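Local coordinates for alginate lyase (PDB 3NNB), which probably cleaves alginate by beta-elimination, breaking down the uronate polysaccharide, at residues K13-V17 with L377-E382. Residues are numbered along the deposited sequence; the frame is centred on the assembly and turned at random. Where two conformers were deposited one is given.
Sequences KLAKV and LIYSLE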
ATOM      1  N   LYS A  13      -8.171  -9.700 -15.621  1.00 12.63           N
ATOM      2  CA  LYS A  13      -8.871 -10.457 -14.586  1.00 10.69           C
ATOM      3  C   LYS A  13     -10.044  -9.654 -14.014  1.00 10.89           C
ATOM      4  O   LYS A  13     -11.160 -10.160 -13.862  1.00 10.92           O
ATOM      5  CB  LYS A  13      -7.923 -10.843 -13.433  1.00 14.32           C
ATOM      6  CG  LYS A  13      -7.051 -12.029 -13.701  1.00 19.35           C
ATOM      7  CD  LYS A  13      -6.072 -12.267 -12.498  1.00 20.74           C
ATOM      8  CE  LYS A  13      -5.325 -13.540 -12.702  1.00 17.59           C
ATOM      9  NZ  LYS A  13      -6.137 -14.730 -12.398  1.00 13.50           N
ATOM     10  N   LEU A  14      -9.769  -8.394 -13.656  1.00  9.92           N
ATOM     11  CA  LEU A  14     -10.798  -7.576 -12.991  1.00 10.64           C
ATOM     12  C   LEU A  14     -11.997  -7.396 -13.920  1.00 11.75           C
ATOM     13  O   LEU A  14     -13.141  -7.445 -13.479  1.00 10.88           O
ATOM     14  CB  LEU A  14     -10.225  -6.234 -12.516  1.00 11.50           C
ATOM     15  CG  LEU A  14     -11.030  -5.530 -11.432  1.00 16.56           C
ATOM     16  CD1 LEU A  14     -10.971  -6.260 -10.115  1.00 15.31           C
ATOM     17  CD2 LEU A  14     -10.486  -4.052 -11.274  1.00 16.15           C
ATOM     18  N   ALA A  15     -11.721  -7.179 -15.203  1.00 10.02           N
ATOM     19  CA  ALA A  15     -12.788  -6.999 -16.193  1.00  9.38           C
ATOM     20  C   ALA A  15     -13.643  -8.243 -16.275  1.00  9.35           C
ATOM     21  O   ALA A  15     -14.867  -8.131 -16.457  1.00 10.39           O
ATOM     22  CB  ALA A  15     -12.203  -6.618 -17.580  1.00  9.89           C
ATOM     23  N   LYS A  16     -13.036  -9.419 -16.155  1.00  9.85           N
ATOM     24  CA  LYS A  16     -13.814 -10.658 -16.198  1.00  8.98           C
ATOM     25  C   LYS A  16     -14.636 -10.858 -14.940  1.00 11.00           C
ATOM     26  O   LYS A  16     -15.781 -11.310 -14.992  1.00  9.85           O
ATOM     27  CB  LYS A  16     -12.926 -11.884 -16.490  1.00 10.92           C
ATOM     28  CG  LYS A  16     -12.267 -11.817 -17.833  1.00 15.42           C
ATOM     29  CD  LYS A  16     -11.362 -13.001 -18.083  1.00 16.29           C
ATOM     30  CE  LYS A  16     -10.899 -12.963 -19.542  1.00 27.39           C
ATOM     31  NZ  LYS A  16      -9.853 -13.973 -19.863  1.00 31.50           N
ATOM     32  N   VAL A  17     -14.077 -10.503 -13.785  1.00  8.92           N
ATOM     33  CA  VAL A  17     -14.834 -10.569 -12.556  1.00  8.03           C
ATOM     34  C   VAL A  17     -16.035  -9.623 -12.641  1.00  8.88           C
ATOM     35  O   VAL A  17     -17.101  -9.969 -12.188  1.00 10.40           O
ATOM     36  CB  VAL A  17     -13.963 -10.232 -11.301  1.00 10.67           C
ATOM     37  CG1 VAL A  17     -14.833 -10.204 -10.023  1.00 10.15           C
ATOM     38  CG2 VAL A  17     -12.809 -11.217 -11.141  1.00  9.73           C
ATOM     39  N   LEU A 377     -12.385 -10.796  -5.315  1.00  9.19           N
ATOM     40  CA  LEU A 377     -12.640 -10.038  -6.507  1.00 10.13           C
ATOM     41  C   LEU A 377     -11.346  -9.475  -7.142  1.00 11.33           C
ATOM     42  O   LEU A 377     -11.227  -9.395  -8.356  1.00 12.41           O
ATOM     43  CB  LEU A 377     -13.562  -8.847  -6.169  1.00 10.82           C
ATOM     44  CG  LEU A 377     -14.958  -9.101  -5.600  1.00  9.17           C
ATOM     45  CD1 LEU A 377     -15.671  -7.795  -5.240  1.00  9.45           C
ATOM     46  CD2 LEU A 377     -15.835  -9.961  -6.584  1.00  9.52           C
ATOM     47  N   ILE A 378     -10.402  -9.098  -6.290  1.00 10.69           N
ATOM     48  CA  ILE A 378      -9.212  -8.355  -6.707  0.50 10.37           C
ATOM     49  C   ILE A 378      -8.109  -9.293  -7.171  1.00  9.82           C
ATOM     50  O   ILE A 378      -7.369  -8.972  -8.106  1.00 11.57           O
ATOM     51  CB  ILE A 378      -8.671  -7.481  -5.540  0.50 12.04           C
ATOM     52  CG1 ILE A 378      -9.730  -6.471  -5.106  0.50 12.79           C
ATOM     53  CG2 ILE A 378      -7.363  -6.782  -5.948  0.50 13.27           C
ATOM     54  CD1 ILE A 378     -10.298  -5.664  -6.249  0.50 10.65           C
ATOM     55  N   TYR A 379      -7.983 -10.438  -6.517  1.00 11.39           N
ATOM     56  CA  TYR A 379      -7.014 -11.465  -6.904  1.00 11.75           C
ATOM     57  C   TYR A 379      -7.708 -12.784  -7.239  1.00 11.61           C
ATOM     58  O   TYR A 379      -7.476 -13.819  -6.602  1.00 11.86           O
ATOM     59  CB  TYR A 379      -5.996 -11.654  -5.780  1.00 13.85           C
ATOM     60  CG  TYR A 379      -5.211 -10.369  -5.516  1.00 11.24           C
ATOM     61  CD1 TYR A 379      -4.447  -9.782  -6.515  1.00 18.74           C
ATOM     62  CD2 TYR A 379      -5.207  -9.779  -4.261  1.00 24.39           C
ATOM     63  CE1 TYR A 379      -3.731  -8.612  -6.277  1.00 20.53           C
ATOM     64  CE2 TYR A 379      -4.481  -8.632  -4.019  1.00 20.45           C
ATOM     65  CZ  TYR A 379      -3.764  -8.045  -5.019  1.00 25.79           C
ATOM     66  OH  TYR A 379      -3.049  -6.872  -4.757  1.00 33.14           O
ATOM     67  N   SER A 380      -8.565 -12.722  -8.271  1.00 10.78           N
ATOM     68  CA  SER A 380      -9.349 -13.851  -8.711  1.00 10.65           C
ATOM     69  C   SER A 380      -8.481 -14.791  -9.557  1.00 12.25           C
ATOM     70  O   SER A 380      -7.324 -14.478  -9.919  1.00 13.33           O
ATOM     71  CB  SER A 380     -10.545 -13.386  -9.551  1.00  9.69           C
ATOM     72  OG  SER A 380     -10.143 -12.983 -10.867  1.00 10.96           O
ATOM     73  N   LEU A 381      -9.096 -15.914  -9.877  1.00 12.38           N
ATOM     74  CA  LEU A 381      -8.548 -16.922 -10.763  1.00 13.27           C
ATOM     75  C   LEU A 381      -9.039 -16.795 -12.200  1.00 15.63           C
ATOM     76  O   LEU A 381      -8.895 -17.723 -12.999  1.00 11.86           O
ATOM     77  CB  LEU A 381      -8.865 -18.289 -10.176  1.00 11.83           C
ATOM     78  CG  LEU A 381      -8.155 -18.635  -8.832  1.00 15.57           C
ATOM     79  CD1 LEU A 381      -8.594 -20.021  -8.343  1.00 16.62           C
ATOM     80  CD2 LEU A 381      -6.635 -18.598  -8.881  1.00 16.28           C
ATOM     81  N   GLU A 382      -9.610 -15.656 -12.565  1.00 13.62           N
ATOM     82  CA  GLU A 382      -9.993 -15.451 -13.980  1.00 13.68           C
ATOM     83  C   GLU A 382      -8.807 -15.496 -14.962  1.00 16.67           C
ATOM     84  O   GLU A 382      -7.652 -15.201 -14.641  1.00 14.48           O
ATOM     85  CB  GLU A 382     -10.734 -14.114 -14.138  1.00  9.54           C
ATOM     86  CG  GLU A 382     -12.110 -14.081 -13.457  1.00 10.10           C
ATOM     87  CD  GLU A 382     -13.071 -15.133 -13.995  1.00 14.40           C
ATOM     88  OE1 GLU A 382     -13.142 -15.286 -15.227  1.00 12.45           O
ATOM     89  OE2 GLU A 382     -13.778 -15.743 -13.174  1.00 14.43           O
ATOM     90  OXT GLU A 382      -9.002 -15.764 -16.157  1.00 17.57           O
TER
HETATM   91  O   HOH W   1      -7.797 -13.561 -17.888  1.00 38.36           O
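The C-terminal tail of this largely helical alginate lyase is fastened to helix 11-19, the first helix of the chain, where the terminal carboxylate of E382 is held by one lysine directly and by a second through water. The amino group of K13 bridges the last turn of the chain. Its NZ donates to E382 O at 2.7 Å, in the carbonyl plane and on a lone pair. The same NZ donates to S380 O at 2.8 Å, there tilted from the carbonyl plane. A bend at the end of the lysine chain (chi4 -77°) brings NZ between these two oxygens, while CG and CE lie against the terminal carboxylate oxygen O. One helical turn on, K16 NZ reaches E382 OXT through a water that accepts from the lysine and donates to the carboxylate. The tail itself is folded by an ST turn in which S380 OG accepts from E382 N at 3.2 Å. That same OG faces V17 CG2, also 3.2 Å away, and E382 CG packs on this methyl. Deeper in, V17 CG1 meets L377 CD2 at 3.6 Å, the two side chains crossing nearly at right angles, and L14 CD1 rests against L377 O. Helix 98-118 backs L14 and V17, and the side-chain carboxylate of E382 turns to K20 and Y26. With an alanine at K13, E382 O and S380 O would probably lose the amino group that joins them, and the tail would be held less firmly at that point. The chemistry thus implies an apolar base topped by a polar network, where the negative chain end is likely to be offset in part by K13, which also makes a cation-pi contact with F352.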